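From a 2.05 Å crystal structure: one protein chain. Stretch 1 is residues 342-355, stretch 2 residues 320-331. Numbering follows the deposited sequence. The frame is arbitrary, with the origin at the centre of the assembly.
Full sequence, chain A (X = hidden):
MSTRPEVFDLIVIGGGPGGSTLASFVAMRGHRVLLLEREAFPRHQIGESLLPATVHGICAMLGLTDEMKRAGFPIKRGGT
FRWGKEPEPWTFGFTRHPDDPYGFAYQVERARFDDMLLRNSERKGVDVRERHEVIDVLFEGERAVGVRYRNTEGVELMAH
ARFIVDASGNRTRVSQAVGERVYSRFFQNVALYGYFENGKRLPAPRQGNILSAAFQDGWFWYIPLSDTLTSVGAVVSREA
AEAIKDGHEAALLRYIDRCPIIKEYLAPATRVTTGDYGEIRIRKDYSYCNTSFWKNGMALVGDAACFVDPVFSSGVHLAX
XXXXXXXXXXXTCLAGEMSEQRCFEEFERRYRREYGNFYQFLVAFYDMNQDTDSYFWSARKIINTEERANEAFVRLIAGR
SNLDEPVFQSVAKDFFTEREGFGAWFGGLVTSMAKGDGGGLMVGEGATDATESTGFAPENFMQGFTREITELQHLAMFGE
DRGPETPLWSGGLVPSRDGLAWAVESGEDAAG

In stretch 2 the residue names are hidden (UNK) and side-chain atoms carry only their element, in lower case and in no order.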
# COMPACT_ATOMS: atom_id res chain seq x y z
N ARG A 342 -22.28 12.30 -6.40
CA ARG A 342 -22.09 11.27 -7.43
C ARG A 342 -20.62 10.94 -7.65
O ARG A 342 -20.25 9.77 -7.74
CB ARG A 342 -22.77 11.64 -8.76
CG ARG A 342 -22.53 10.60 -9.86
CD ARG A 342 -23.50 10.71 -11.04
NE ARG A 342 -23.62 9.42 -11.73
CZ ARG A 342 -24.21 9.23 -12.91
NH1 ARG A 342 -24.77 10.24 -13.57
NH2 ARG A 342 -24.24 8.00 -13.43
N CYS A 343 -19.78 11.97 -7.70
CA CYS A 343 -18.36 11.79 -7.98
C CYS A 343 -17.55 11.19 -6.82
O CYS A 343 -16.67 10.35 -7.04
CB CYS A 343 -17.75 13.10 -8.48
SG CYS A 343 -18.22 13.46 -10.20
N PHE A 344 -17.84 11.62 -5.59
CA PHE A 344 -17.11 11.11 -4.44
C PHE A 344 -17.65 9.75 -3.96
O PHE A 344 -16.92 8.95 -3.38
CB PHE A 344 -17.03 12.15 -3.33
CG PHE A 344 -16.04 13.25 -3.61
CD1 PHE A 344 -14.73 13.17 -3.13
CD2 PHE A 344 -16.41 14.37 -4.36
CE1 PHE A 344 -13.81 14.19 -3.38
CE2 PHE A 344 -15.50 15.39 -4.62
CZ PHE A 344 -14.19 15.31 -4.13
N GLU A 345 -18.93 9.49 -4.23
CA GLU A 345 -19.49 8.16 -4.01
C GLU A 345 -18.85 7.14 -4.96
O GLU A 345 -18.59 6.01 -4.58
CB GLU A 345 -21.00 8.16 -4.19
CG GLU A 345 -21.76 8.63 -2.96
CD GLU A 345 -23.27 8.61 -3.17
OE1 GLU A 345 -23.72 8.80 -4.34
OE2 GLU A 345 -24.00 8.42 -2.17
N GLU A 346 -18.59 7.57 -6.20
CA GLU A 346 -17.91 6.73 -7.18
C GLU A 346 -16.46 6.44 -6.79
O GLU A 346 -15.98 5.32 -6.93
CB GLU A 346 -17.95 7.38 -8.57
CG GLU A 346 -17.50 6.46 -9.72
CD GLU A 346 -18.44 5.28 -9.97
OE1 GLU A 346 -19.42 5.09 -9.20
OE2 GLU A 346 -18.20 4.53 -10.93
N PHE A 347 -15.77 7.48 -6.32
CA PHE A 347 -14.45 7.35 -5.78
C PHE A 347 -14.36 6.26 -4.67
O PHE A 347 -13.56 5.35 -4.78
CB PHE A 347 -14.01 8.71 -5.24
CG PHE A 347 -13.05 8.64 -4.08
CD1 PHE A 347 -11.84 7.96 -4.20
CD2 PHE A 347 -13.34 9.27 -2.89
CE1 PHE A 347 -10.94 7.91 -3.15
CE2 PHE A 347 -12.46 9.22 -1.83
CZ PHE A 347 -11.24 8.54 -1.97
N GLU A 348 -15.18 6.39 -3.63
CA GLU A 348 -15.20 5.43 -2.53
C GLU A 348 -15.56 4.00 -2.99
O GLU A 348 -14.92 3.03 -2.57
CB GLU A 348 -16.11 5.89 -1.39
CG GLU A 348 -15.96 5.04 -0.11
CD GLU A 348 -16.40 5.71 1.16
OE1 GLU A 348 -16.88 4.99 2.07
OE2 GLU A 348 -16.22 6.95 1.29
N ARG A 349 -16.54 3.90 -3.88
CA ARG A 349 -16.98 2.61 -4.39
C ARG A 349 -15.83 1.89 -5.10
O ARG A 349 -15.53 0.75 -4.78
CB ARG A 349 -18.17 2.81 -5.34
CG ARG A 349 -18.83 1.52 -5.77
CD ARG A 349 -19.87 1.77 -6.88
NE ARG A 349 -19.25 2.21 -8.14
CZ ARG A 349 -18.81 1.38 -9.09
NH1 ARG A 349 -18.90 0.06 -8.94
NH2 ARG A 349 -18.27 1.88 -10.19
N ARG A 350 -15.19 2.57 -6.05
CA ARG A 350 -14.05 2.05 -6.79
C ARG A 350 -12.85 1.70 -5.90
O ARG A 350 -12.20 0.67 -6.09
CB ARG A 350 -13.60 3.08 -7.82
CG ARG A 350 -13.82 2.74 -9.27
CD ARG A 350 -15.22 3.03 -9.72
NE ARG A 350 -15.22 3.53 -11.08
CZ ARG A 350 -15.22 2.79 -12.18
NH1 ARG A 350 -15.22 1.45 -12.12
NH2 ARG A 350 -15.23 3.38 -13.36
N TYR A 351 -12.55 2.59 -4.95
CA TYR A 351 -11.42 2.42 -4.03
C TYR A 351 -11.63 1.19 -3.12
O TYR A 351 -10.71 0.38 -2.95
CB TYR A 351 -11.26 3.70 -3.20
CG TYR A 351 -9.97 3.87 -2.38
CD1 TYR A 351 -8.89 2.97 -2.47
CD2 TYR A 351 -9.82 4.96 -1.53
CE1 TYR A 351 -7.72 3.16 -1.71
CE2 TYR A 351 -8.66 5.16 -0.76
CZ TYR A 351 -7.62 4.26 -0.87
OH TYR A 351 -6.48 4.48 -0.12
N ARG A 352 -12.82 1.07 -2.54
CA ARG A 352 -13.17 -0.06 -1.69
C ARG A 352 -13.14 -1.38 -2.49
O ARG A 352 -12.80 -2.43 -1.95
CB ARG A 352 -14.56 0.13 -1.07
CG ARG A 352 -14.60 1.15 0.06
CD ARG A 352 -15.95 1.20 0.81
NE ARG A 352 -15.86 2.21 1.86
CZ ARG A 352 -15.26 2.04 3.04
NH1 ARG A 352 -14.75 0.85 3.37
NH2 ARG A 352 -15.19 3.04 3.91
N ARG A 353 -13.49 -1.31 -3.77
CA ARG A 353 -13.46 -2.48 -4.64
C ARG A 353 -12.04 -2.99 -4.81
O ARG A 353 -11.80 -4.19 -4.68
CB ARG A 353 -14.10 -2.20 -6.00
CG ARG A 353 -15.60 -2.21 -5.93
CD ARG A 353 -16.26 -1.55 -7.13
NE ARG A 353 -16.31 -2.41 -8.31
CZ ARG A 353 -17.15 -3.43 -8.48
NH1 ARG A 353 -18.02 -3.77 -7.53
NH2 ARG A 353 -17.12 -4.14 -9.60
N GLU A 354 -11.10 -2.08 -5.09
CA GLU A 354 -9.71 -2.47 -5.30
C GLU A 354 -9.03 -2.90 -3.98
O GLU A 354 -8.27 -3.88 -3.96
CB GLU A 354 -8.92 -1.35 -6.00
CG GLU A 354 -7.47 -1.71 -6.37
CD GLU A 354 -7.34 -2.69 -7.56
OE1 GLU A 354 -8.35 -3.12 -8.17
OE2 GLU A 354 -6.19 -3.03 -7.89
N TYR A 355 -9.29 -2.15 -2.91
CA TYR A 355 -8.82 -2.51 -1.56
C TYR A 355 -9.36 -3.88 -1.13
O TYR A 355 -8.61 -4.71 -0.60
CB TYR A 355 -9.22 -1.42 -0.55
CG TYR A 355 -9.13 -1.83 0.91
CD1 TYR A 355 -7.92 -1.76 1.61
CD2 TYR A 355 -10.27 -2.27 1.60
CE1 TYR A 355 -7.85 -2.13 2.97
CE2 TYR A 355 -10.20 -2.65 2.95
CZ TYR A 355 -9.00 -2.58 3.61
OH TYR A 355 -8.95 -2.93 4.93
N UNK A 320 -1.95 5.59 -5.39
CA UNK A 320 -1.94 6.29 -6.68
C UNK A 320 -3.25 6.09 -7.43
O UNK A 320 -3.69 6.98 -8.16
o UNK A 320 -0.76 4.47 -7.85
c UNK A 320 0.59 6.26 -6.93
c UNK A 320 -0.73 5.88 -7.58
N UNK A 321 -3.88 4.93 -7.25
CA UNK A 321 -5.19 4.70 -7.86
C UNK A 321 -6.25 5.56 -7.17
O UNK A 321 -7.09 6.14 -7.85
c UNK A 321 -9.08 1.78 -8.08
c UNK A 321 -5.59 3.23 -7.77
c UNK A 321 -7.84 2.13 -7.57
c UNK A 321 -7.30 3.22 -9.63
c UNK A 321 -6.94 2.87 -8.33
c UNK A 321 -8.53 2.85 -10.15
o UNK A 321 -10.63 1.75 -9.87
c UNK A 321 -9.41 2.13 -9.37
N UNK A 322 -6.22 5.62 -5.84
CA UNK A 322 -7.17 6.48 -5.11
C UNK A 322 -6.94 7.97 -5.42
O UNK A 322 -7.90 8.73 -5.47
o UNK A 322 -5.92 6.50 -2.96
c UNK A 322 -7.16 6.22 -3.60
N UNK A 323 -5.68 8.36 -5.62
CA UNK A 323 -5.33 9.72 -6.10
C UNK A 323 -5.98 10.07 -7.44
O UNK A 323 -6.64 11.10 -7.54
c UNK A 323 -3.83 9.89 -6.19
N UNK A 324 -5.84 9.20 -8.44
CA UNK A 324 -6.56 9.32 -9.71
C UNK A 324 -8.08 9.43 -9.58
O UNK A 324 -8.71 10.21 -10.30
c UNK A 324 -6.39 9.09 -12.98
c UNK A 324 -6.65 6.62 -12.56
c UNK A 324 -6.24 8.14 -10.62
c UNK A 324 -6.91 8.02 -12.00
N UNK A 325 -8.66 8.62 -8.71
CA UNK A 325 -10.10 8.61 -8.49
C UNK A 325 -10.57 9.91 -7.84
O UNK A 325 -11.64 10.42 -8.16
c UNK A 325 -10.61 4.99 -7.07
c UNK A 325 -10.49 7.42 -7.59
c UNK A 325 -11.21 5.81 -9.35
c UNK A 325 -10.31 6.01 -8.16
N UNK A 326 -9.78 10.41 -6.91
CA UNK A 326 -10.13 11.67 -6.24
C UNK A 326 -9.92 12.81 -7.23
O UNK A 326 -10.77 13.69 -7.35
c UNK A 326 -9.36 11.88 -4.93
c UNK A 326 -9.47 13.33 -4.45
c UNK A 326 -9.90 10.97 -3.87
N UNK A 327 -8.82 12.75 -7.98
CA UNK A 327 -8.51 13.76 -9.02
C UNK A 327 -9.66 13.89 -10.01
O UNK A 327 -10.02 15.00 -10.37
c UNK A 327 -7.23 13.42 -9.74
N UNK A 328 -10.23 12.75 -10.43
CA UNK A 328 -11.38 12.74 -11.33
C UNK A 328 -12.64 13.33 -10.72
O UNK A 328 -13.41 13.99 -11.43
c UNK A 328 -9.86 7.66 -14.50
n UNK A 328 -8.89 7.34 -15.34
n UNK A 328 -10.62 6.71 -13.97
n UNK A 328 -10.05 8.93 -14.20
c UNK A 328 -11.70 11.32 -11.81
c UNK A 328 -11.08 9.42 -13.28
c UNK A 328 -10.73 10.82 -12.84
N UNK A 329 -12.85 13.08 -9.44
CA UNK A 329 -14.00 13.68 -8.76
C UNK A 329 -13.82 15.20 -8.73
O UNK A 329 -14.75 15.94 -9.09
c UNK A 329 -14.17 13.11 -7.35
N UNK A 330 -12.63 15.64 -8.34
CA UNK A 330 -12.30 17.06 -8.23
C UNK A 330 -12.31 17.78 -9.60
O UNK A 330 -12.87 18.87 -9.70
c UNK A 330 -10.52 18.75 -7.61
c UNK A 330 -10.95 17.28 -7.52
c UNK A 330 -11.06 16.85 -6.05
c UNK A 330 -9.75 16.84 -5.31
N UNK A 331 -11.70 17.18 -10.62
CA UNK A 331 -11.67 17.75 -11.97
C UNK A 331 -13.06 17.82 -12.62
O UNK A 331 -13.32 18.71 -13.43
c UNK A 331 -10.71 16.99 -12.89
n UNK A 331 -8.38 16.34 -13.00
c UNK A 331 -9.25 17.25 -12.56
o UNK A 331 -8.91 18.26 -11.93
O HOH W 1 -11.98 -0.26 -8.68
O HOH W 2 -13.99 9.65 -8.61

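Position 320 carries three side-chain atoms, a carbon bearing one oxygen and one carbon, and lies out of reach of stretch 1. Branching at CB with one oxygen makes it Thr320, whose hydroxyl is hydrogen-bonded elsewhere in the structure.

At 321 one carbon leads to a six-carbon ring bearing an oxygen, and these atoms touch Arg350 and Glu354: Tyr321. Its length lets the ring lie along both residues, with Tyr321 OH 3.4 Å from Arg350 CG and Tyr321 CE2 3.8 Å from Glu354 CB. The hydroxyl also reaches a water, 2.7 Å from Tyr321 OH, that donates to the Arg350 backbone oxygen.

Position 322 has one carbon and one oxygen, and its CB sits over the face of the Tyr351 ring, 3.4 Å from the ring centroid: Ser322. So small a side chain lets the aromatic ring come this close to the helix.

Position 323 has a single carbon pointing away from stretch 1, hence Ala323. Position 324 has four carbons forked at the second, so it is Leu324, also without contact here.

Position 325 repeats that four-carbon fork, but its CA-to-CB bond points toward stretch 1. Its CB packs at the edge of the Phe347 ring, and a terminal carbon meets Arg350: Leu325. Leu325 CB is 3.7 Å from Phe347 CD1, and Leu325 CD1 lies 3.6 Å from Arg350 CB. A flexible apolar side chain suits this buried place.

At 326 one carbon carries two more, and one of these lies over the face of the Phe347 ring: Val326. Its CG2 is 3.4 Å from the centroid, a CH-pi contact made by a compact, branched side chain.

The lone carbon at 327 gives Ala327, out of reach. At 328, three carbons, a nitrogen and a carbon with two further nitrogens form a guanidinium chain, Arg328; it is partly exposed and makes no direct contact.

Position 329 again has one carbon, 3.8 Å from CB to Cys343 CB and over the face of the Phe344 ring: Ala329.

Position 330 has four carbons forked at the first, one arm two carbons long. Though its CB points away, one carbon reaches Phe344: Ile330, with CG1 4.0 Å from Phe344 CZ. At 331, two carbons, the second carrying oxygen and nitrogen, give Asn331, out of reach, its amide hydrogen-bonded elsewhere in the structure.

The nearly antiparallel helices, whose axes approach to 8.8 Å, have no direct hydrogen bonds between them. Three aromatic rings receive Ser322, Val326 and Ala329 on their faces, and two waters bridge the helices.

Stretch 2 (320-331) TYSALLVARAIN
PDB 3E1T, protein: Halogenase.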